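PDB 2FA1: probable transcriptional regulator PhnF from Escherichia coli, which is probably a transcriptional regulator, encoded in an operon for alkylphosphonate uptake and C-P lyase and represented here by its C-terminal effector-binding domain. Local coordinates for residues V60-I65 against A151-F156; F89-E92 against I96-R99; N133-D136 against P141-Y144. All blocks are in the same frame, centred on the assembly; numbering follows the deposited sequence.

Contact 1 (V60-I65 against A151-F156)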
loop_
_atom_site.group_PDB
_atom_site.type_symbol
_atom_site.label_atom_id
_atom_site.label_comp_id
_atom_site.label_asym_id
_atom_site.label_seq_id
_atom_site.Cartn_x
_atom_site.Cartn_y
_atom_site.Cartn_z
ATOM N N VAL A 60 -20.084 2.489 11.759
ATOM C CA VAL A 60 -19.773 1.975 10.435
ATOM C C VAL A 60 -18.417 1.311 10.575
ATOM O O VAL A 60 -17.442 1.935 10.947
ATOM C CB VAL A 60 -19.732 3.123 9.373
ATOM C CG1 VAL A 60 -19.232 2.570 8.034
ATOM C CG2 VAL A 60 -21.155 3.781 9.230
ATOM N N ALA A 61 -18.377 0.026 10.243
ATOM C CA ALA A 61 -17.084 -0.709 10.325
ATOM C C ALA A 61 -16.126 -0.232 9.226
ATOM O O ALA A 61 -16.494 -0.237 8.030
ATOM C CB ALA A 61 -17.360 -2.250 10.069
ATOM N N LEU A 62 -14.899 0.050 9.610
ATOM C CA LEU A 62 -13.931 0.567 8.644
ATOM C C LEU A 62 -12.756 -0.346 8.414
ATOM O O LEU A 62 -12.259 -0.461 7.301
ATOM C CB LEU A 62 -13.386 1.886 9.168
ATOM C CG LEU A 62 -14.380 3.041 9.197
ATOM C CD1 LEU A 62 -13.572 4.293 9.279
ATOM C CD2 LEU A 62 -15.323 3.076 8.078
ATOM N N CYS A 63 -12.217 -0.884 9.518
ATOM C CA CYS A 63 -10.925 -1.590 9.438
ATOM C C CYS A 63 -10.969 -2.795 10.382
ATOM O O CYS A 63 -11.119 -2.618 11.599
ATOM C CB CYS A 63 -9.783 -0.648 9.927
ATOM S SG CYS A 63 -8.214 -1.645 9.788
ATOM N N LEU A 64 -10.850 -4.013 9.837
ATOM C CA LEU A 64 -10.888 -5.203 10.660
ATOM C C LEU A 64 -9.455 -5.769 10.608
ATOM O O LEU A 64 -8.905 -5.804 9.536
ATOM C CB LEU A 64 -11.739 -6.219 9.914
ATOM C CG LEU A 64 -11.732 -7.624 10.511
ATOM C CD1 LEU A 64 -12.649 -7.471 11.763
ATOM C CD2 LEU A 64 -12.301 -8.624 9.469
ATOM N N ILE A 65 -8.878 -6.186 11.741
ATOM C CA ILE A 65 -7.516 -6.807 11.682
ATOM C C ILE A 65 -7.560 -8.106 12.485
ATOM O O ILE A 65 -8.072 -8.119 13.613
ATOM C CB ILE A 65 -6.497 -5.872 12.320
ATOM C CG1 ILE A 65 -6.572 -4.447 11.712
ATOM C CG2 ILE A 65 -5.017 -6.407 12.164
ATOM C CD1 ILE A 65 -5.568 -3.424 12.281
ATOM N N ALA A 151 -11.917 0.279 1.129
ATOM C CA ALA A 151 -11.136 1.186 0.342
ATOM C C ALA A 151 -11.888 2.456 -0.021
ATOM O O ALA A 151 -11.250 3.447 -0.422
ATOM C CB ALA A 151 -10.673 0.468 -0.909
ATOM N N ASP A 152 -13.230 2.447 0.130
ATOM C CA ASP A 152 -13.934 3.699 -0.047
ATOM C C ASP A 152 -13.796 4.703 1.108
ATOM O O ASP A 152 -14.292 5.845 0.961
ATOM C CB ASP A 152 -15.401 3.465 -0.447
ATOM C CG ASP A 152 -16.217 2.765 0.618
ATOM O OD1 ASP A 152 -15.615 2.195 1.525
ATOM O OD2 ASP A 152 -17.481 2.715 0.538
ATOM N N MET A 153 -13.115 4.342 2.198
ATOM C CA MET A 153 -13.063 5.152 3.409
ATOM C C MET A 153 -11.646 5.380 3.972
ATOM O O MET A 153 -11.367 6.277 4.789
ATOM C CB MET A 153 -13.966 4.503 4.471
ATOM C CG MET A 153 -15.424 4.459 4.079
ATOM S SD MET A 153 -16.174 6.102 4.199
ATOM C CE MET A 153 -15.563 6.466 5.797
ATOM N N ILE A 154 -10.711 4.556 3.552
ATOM C CA ILE A 154 -9.331 4.731 4.089
ATOM C C ILE A 154 -8.275 4.624 3.008
ATOM O O ILE A 154 -8.392 3.707 2.170
ATOM C CB ILE A 154 -9.044 3.692 5.202
ATOM C CG1 ILE A 154 -9.755 3.997 6.539
ATOM C CG2 ILE A 154 -7.525 3.662 5.538
ATOM C CD1 ILE A 154 -9.800 2.770 7.496
ATOM N N GLU A 155 -7.309 5.583 3.010
ATOM C CA GLU A 155 -6.100 5.545 2.175
ATOM C C GLU A 155 -4.887 5.444 3.114
ATOM O O GLU A 155 -4.917 5.934 4.263
ATOM C CB GLU A 155 -6.094 6.818 1.287
ATOM C CG GLU A 155 -4.728 7.185 0.669
ATOM C CD GLU A 155 -4.846 8.317 -0.347
ATOM O OE1 GLU A 155 -5.239 9.423 0.086
ATOM O OE2 GLU A 155 -4.529 8.146 -1.569
ATOM N N PHE A 156 -3.843 4.757 2.678
ATOM C CA PHE A 156 -2.647 4.601 3.506
ATOM C C PHE A 156 -1.618 5.594 3.101
ATOM O O PHE A 156 -1.477 5.883 1.925
ATOM C CB PHE A 156 -2.053 3.206 3.384
ATOM C CG PHE A 156 -2.881 2.136 4.105
ATOM C CD1 PHE A 156 -2.715 1.953 5.460
ATOM C CD2 PHE A 156 -3.759 1.307 3.386
ATOM C CE1 PHE A 156 -3.538 0.980 6.156
ATOM C CE2 PHE A 156 -4.555 0.347 4.037
ATOM C CZ PHE A 156 -4.417 0.172 5.409
#

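Contact 2 (F89-E92 against I96-R99)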
loop_
_atom_site.group_PDB
_atom_site.type_symbol
_atom_site.label_atom_id
_atom_site.label_comp_id
_atom_site.label_asym_id
_atom_site.label_seq_id
_atom_site.Cartn_x
_atom_site.Cartn_y
_atom_site.Cartn_z
ATOM N N PHE A 89 -0.728 -1.442 23.972
ATOM C CA PHE A 89 -1.092 -2.265 25.123
ATOM C C PHE A 89 -0.011 -3.309 25.378
ATOM O O PHE A 89 0.457 -3.449 26.496
ATOM C CB PHE A 89 -2.388 -2.995 24.816
ATOM C CG PHE A 89 -2.829 -3.924 25.943
ATOM C CD1 PHE A 89 -3.362 -3.424 27.103
ATOM C CD2 PHE A 89 -2.663 -5.295 25.808
ATOM C CE1 PHE A 89 -3.719 -4.289 28.131
ATOM C CE2 PHE A 89 -3.070 -6.165 26.832
ATOM C CZ PHE A 89 -3.600 -5.630 27.959
ATOM N N LEU A 90 0.380 -4.048 24.342
ATOM C CA LEU A 90 1.434 -5.080 24.532
ATOM C C LEU A 90 2.735 -4.447 25.088
ATOM O O LEU A 90 3.373 -5.006 26.031
ATOM C CB LEU A 90 1.704 -5.700 23.196
ATOM C CG LEU A 90 2.796 -6.789 23.187
ATOM C CD1 LEU A 90 2.481 -7.951 24.157
ATOM C CD2 LEU A 90 3.133 -7.343 21.752
ATOM N N ARG A 91 3.090 -3.271 24.535
ATOM C CA ARG A 91 4.334 -2.614 24.970
ATOM C C ARG A 91 4.220 -2.146 26.395
ATOM O O ARG A 91 5.151 -2.411 27.198
ATOM C CB ARG A 91 4.745 -1.461 24.030
ATOM C CG ARG A 91 6.201 -0.988 24.402
ATOM C CD ARG A 91 6.499 0.302 23.684
ATOM N NE ARG A 91 5.545 1.272 24.190
ATOM C CZ ARG A 91 4.606 1.887 23.491
ATOM N NH1 ARG A 91 4.480 1.691 22.166
ATOM N NH2 ARG A 91 3.778 2.694 24.145
ATOM N N GLU A 92 3.076 -1.551 26.736
ATOM C CA GLU A 92 2.897 -1.052 28.130
ATOM C C GLU A 92 2.920 -2.195 29.128
ATOM O O GLU A 92 3.426 -2.048 30.272
ATOM C CB GLU A 92 1.599 -0.345 28.274
ATOM C CG GLU A 92 1.626 1.009 27.496
ATOM C CD GLU A 92 0.285 1.698 27.547
ATOM O OE1 GLU A 92 -0.186 1.933 28.692
ATOM O OE2 GLU A 92 -0.308 2.010 26.461
ATOM N N ILE A 96 7.540 -5.217 25.149
ATOM C CA ILE A 96 7.793 -5.729 23.759
ATOM C C ILE A 96 7.317 -4.688 22.756
ATOM O O ILE A 96 6.160 -4.296 22.782
ATOM C CB ILE A 96 7.093 -7.037 23.496
ATOM C CG1 ILE A 96 7.705 -8.159 24.318
ATOM C CG2 ILE A 96 7.366 -7.502 22.093
ATOM C CD1 ILE A 96 6.776 -9.335 24.441
ATOM N N ALA A 97 8.208 -4.239 21.862
ATOM C CA ALA A 97 7.773 -3.229 20.833
ATOM C C ALA A 97 8.090 -3.968 19.547
ATOM O O ALA A 97 9.213 -4.395 19.275
ATOM C CB ALA A 97 8.502 -1.871 20.947
ATOM N N LEU A 98 7.036 -4.304 18.833
ATOM C CA LEU A 98 7.222 -5.093 17.658
ATOM C C LEU A 98 7.710 -4.216 16.518
ATOM O O LEU A 98 7.285 -3.045 16.413
ATOM C CB LEU A 98 5.861 -5.685 17.254
ATOM C CG LEU A 98 5.309 -6.499 18.372
ATOM C CD1 LEU A 98 3.759 -6.742 18.181
ATOM C CD2 LEU A 98 6.117 -7.735 18.344
ATOM N N ARG A 99 8.600 -4.757 15.705
ATOM C CA ARG A 99 9.078 -4.068 14.515
ATOM C C ARG A 99 8.847 -4.940 13.284
ATOM O O ARG A 99 9.049 -6.153 13.285
ATOM C CB ARG A 99 10.562 -3.731 14.640
ATOM C CG ARG A 99 10.850 -2.668 15.676
ATOM C CD ARG A 99 10.557 -1.270 15.146
ATOM N NE ARG A 99 9.982 -0.401 16.171
ATOM C CZ ARG A 99 10.191 -0.514 17.484
ATOM N NH1 ARG A 99 11.011 -1.445 17.980
ATOM N NH2 ARG A 99 9.595 0.336 18.303
#

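Contact 3 (N133-D136 against P141-Y144)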
loop_
_atom_site.group_PDB
_atom_site.type_symbol
_atom_site.label_atom_id
_atom_site.label_comp_id
_atom_site.label_asym_id
_atom_site.label_seq_id
_atom_site.Cartn_x
_atom_site.Cartn_y
_atom_site.Cartn_z
ATOM N N ASN A 133 5.861 -9.181 11.971
ATOM C CA ASN A 133 6.433 -8.298 12.978
ATOM C C ASN A 133 7.238 -9.185 13.921
ATOM O O ASN A 133 6.952 -10.394 14.079
ATOM C CB ASN A 133 5.346 -7.570 13.795
ATOM C CG ASN A 133 4.549 -6.596 12.964
ATOM O OD1 ASN A 133 5.063 -5.665 12.348
ATOM N ND2 ASN A 133 3.232 -6.811 12.931
ATOM N N HIS A 134 8.309 -8.584 14.439
ATOM C CA HIS A 134 9.372 -9.327 15.172
ATOM C C HIS A 134 9.687 -8.569 16.442
ATOM O O HIS A 134 9.500 -7.352 16.497
ATOM C CB HIS A 134 10.645 -9.354 14.284
ATOM C CG HIS A 134 10.537 -10.343 13.146
ATOM N ND1 HIS A 134 9.956 -10.017 11.931
ATOM C CD2 HIS A 134 10.887 -11.650 13.057
ATOM C CE1 HIS A 134 9.978 -11.082 11.142
ATOM N NE2 HIS A 134 10.538 -12.082 11.792
ATOM N N ARG A 135 10.029 -9.321 17.485
ATOM C CA ARG A 135 10.657 -8.716 18.667
ATOM C C ARG A 135 12.094 -8.527 18.214
ATOM O O ARG A 135 12.761 -9.494 17.733
ATOM C CB ARG A 135 10.661 -9.637 19.885
ATOM C CG ARG A 135 9.328 -10.066 20.339
ATOM C CD ARG A 135 9.445 -11.037 21.555
ATOM N NE ARG A 135 10.351 -10.476 22.555
ATOM C CZ ARG A 135 10.476 -10.911 23.812
ATOM N NH1 ARG A 135 9.785 -11.967 24.223
ATOM N NH2 ARG A 135 11.336 -10.291 24.638
ATOM N N ASP A 136 12.522 -7.279 18.301
ATOM C CA ASP A 136 13.943 -6.908 18.207
ATOM C C ASP A 136 14.864 -8.110 17.994
ATOM O O ASP A 136 15.234 -8.819 18.952
ATOM C CB ASP A 136 14.353 -6.134 19.455
ATOM C CG ASP A 136 14.090 -4.642 19.332
ATOM O OD1 ASP A 136 15.090 -3.877 19.331
ATOM O OD2 ASP A 136 12.907 -4.237 19.244
ATOM N N PRO A 141 9.091 -14.809 13.348
ATOM C CA PRO A 141 8.273 -13.595 13.648
ATOM C C PRO A 141 7.481 -13.787 14.951
ATOM O O PRO A 141 7.285 -14.942 15.378
ATOM C CB PRO A 141 7.301 -13.463 12.462
ATOM C CG PRO A 141 7.736 -14.492 11.459
ATOM C CD PRO A 141 8.712 -15.476 12.084
ATOM N N ALA A 142 7.051 -12.665 15.533
ATOM C CA ALA A 142 6.272 -12.690 16.759
ATOM C C ALA A 142 4.802 -12.701 16.364
ATOM O O ALA A 142 3.982 -13.328 17.030
ATOM C CB ALA A 142 6.584 -11.484 17.668
ATOM N N GLU A 143 4.473 -11.991 15.279
ATOM C CA GLU A 143 3.031 -11.689 15.028
ATOM C C GLU A 143 2.828 -11.565 13.516
ATOM O O GLU A 143 3.692 -10.961 12.849
ATOM C CB GLU A 143 2.595 -10.381 15.650
ATOM C CG GLU A 143 1.048 -9.983 15.386
ATOM C CD GLU A 143 0.808 -8.521 15.296
ATOM O OE1 GLU A 143 -0.295 -8.076 15.590
ATOM O OE2 GLU A 143 1.638 -7.733 14.815
ATOM N N TYR A 144 1.716 -12.139 13.044
ATOM C CA TYR A 144 1.302 -12.002 11.631
ATOM C C TYR A 144 -0.060 -11.288 11.739
ATOM O O TYR A 144 -0.919 -11.798 12.497
ATOM C CB TYR A 144 1.049 -13.384 11.109
ATOM C CG TYR A 144 0.393 -13.471 9.754
ATOM C CD1 TYR A 144 0.858 -12.635 8.711
ATOM C CD2 TYR A 144 -0.628 -14.360 9.516
ATOM C CE1 TYR A 144 0.301 -12.772 7.338
ATOM C CE2 TYR A 144 -1.208 -14.455 8.180
ATOM C CZ TYR A 144 -0.726 -13.665 7.149
ATOM O OH TYR A 144 -1.242 -13.750 5.845
#

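Contact 1 (V60-I65 against A151-F156)
No flat group takes part where Leu62 and Cys63 meet Met153 and Ile154: methyl and methylene groups do the touching, so there are no ring faces or edges to cover. The two backbones share no hydrogen bond, and the nearest pair of CA atoms, Leu62 CA and Met153 CA, is 7.0 Å apart, a gap filled by side chains. Ile154 does its touching with the terminal methyl CD1. Its chi1 of -74° sets CG1 beside its own backbone N, and a nearly extended chi2 (163°) carries CD1 outward to the opposing strand. There the methyl lies against two consecutive beta carbons, 4.1 Å from Leu62 CB and 4.2 Å from Cys63 CB. Cys63 SG turns anti to its own backbone N, leaving the methylene to face the isoleucine. Leu62 also uses its branch: CD2 rests 4.1 Å from Met153 CB, with the leucine and methionine side chains crossing at a slant. Methionine CE lies near the same methyl, but Met153 has two conformers, making that end contact less certain. Phe9, on strand 9-12, touches both Leu62 and Met153 and extends the apolar patch. Beyond it, Glu155 forms salt bridges with Arg104 and Arg130 of the second subunit, while Phe156 pairs antiparallel with a strand of that subunit. Two successive side chains can point the same way on a strand because Leu62 and Cys63 both lie opposite Arg55 and both bond to its backbone. This is a classic beta bulge, here at the place where the six-stranded antiparallel sheet of the UTRA domain packs against strand 154-159, the partner of strand 9-12, beside the dimer interface.

Contact 2 (F89-E92 against I96-R99)
The tight turn from helix 86-94 into strand 98-109, an alpha-to-beta connection onto the strand that is outermost in the UTRA sheet within this chain, brings Leu90 and Arg91 against Ile96, Ala97 and Leu98. The helix supplies neighbouring side chains with different tasks. Leu90, buried, holds CG anti to the backbone N (chi1 179°), and its CD2 is the branch that reaches the strand. That methyl packs 3.7 Å from Leu98 CD1, the two leucines crossing at about a right angle, and is also 4.2 Å from Ile96 CG2. Thr94 OG1 links the two ends of the turn by hydrogen bonds to Leu90 O and Ile96 N. Leu98 also touches Asn133 and Ala142, so the cluster continues into the hairpin next door. Arg91 lies nearer the solvent. Its aliphatic stem runs past the turn, with CD 4.0 Å from Ala97 CB; the chain then bends at chi3 (63°) and takes the guanidinium group away toward Asp88, with which NH1 forms a salt bridge. The closest approach belongs to the backbone: Arg91 CA offers a bent, weak C-H···O contact to Ile96 O at 3.3 Å, with 127° at the hydrogen, and Arg91 CB stands 3.4 Å from that same oxygen.

Contact 3 (N133-D136 against P141-Y144)
One carbonyl oxygen, Asn133 O, takes two consecutive N-H groups, those of Ala142 and Glu143, in a classic beta bulge. The two bonds differ in direction: Ala142 N comes in the carbonyl plane at 2.7 Å, whereas Glu143 N, at 3.2 Å, sits well above that plane. The antiparallel pair is completed by Asn133 N, which bonds to Glu143 O at 2.9 Å. The same two residues also join through their side chains, lying side by side and pointing the same way. Glu143 holds CG anti to its backbone N (chi1 179°) and bends at chi2, while Asn133 keeps CG beside its own N (chi1 -66°), bringing OE2 to ND2. Asn133 ND2 gives a short, bent bond of 2.6 Å to Glu143 OE2, meeting the oxygen nearly along its C-O bond while the amide and carboxylate planes stand 38° apart. Both flat groups have further partners: Asn133 OD1 bonds to Gln16, and Glu143 OE1 to His67 and His87, so a buried polar network fixes their rotation. Pro141 lies over one face of the His134 ring in a CH-pi contact, CB 3.9 Å from the ring centroid and offset toward the rim. The hairpin of strands 125-135 and 143-150 is flanked by strand 98-109 beside Asn133 and His134 and by strand 60-69 beside Glu143 and Tyr144, and helix 34-40 packs against Tyr144.

In the fold
From the N terminus, the chain first lays down 60-65, which waits until 151-156 returns to close contact 1, the longest of the three loops. The other two are nested within it, in series and without crossing: contact 2 closes over the short turn after helix 86-94, and contact 3 follows where the hairpin 125-135/143-150 folds back. Contacts 2 and 3 touch, since strands 98-109 and 125-135 are sheet neighbours; Arg99 O and His134 N, 2.8 Å apart, probably share a hydrogen bond. Contact 1 lies across the chain's centre from both, its centre about 24 Å from that of contact 3, yet all three reach the same antiparallel sheet.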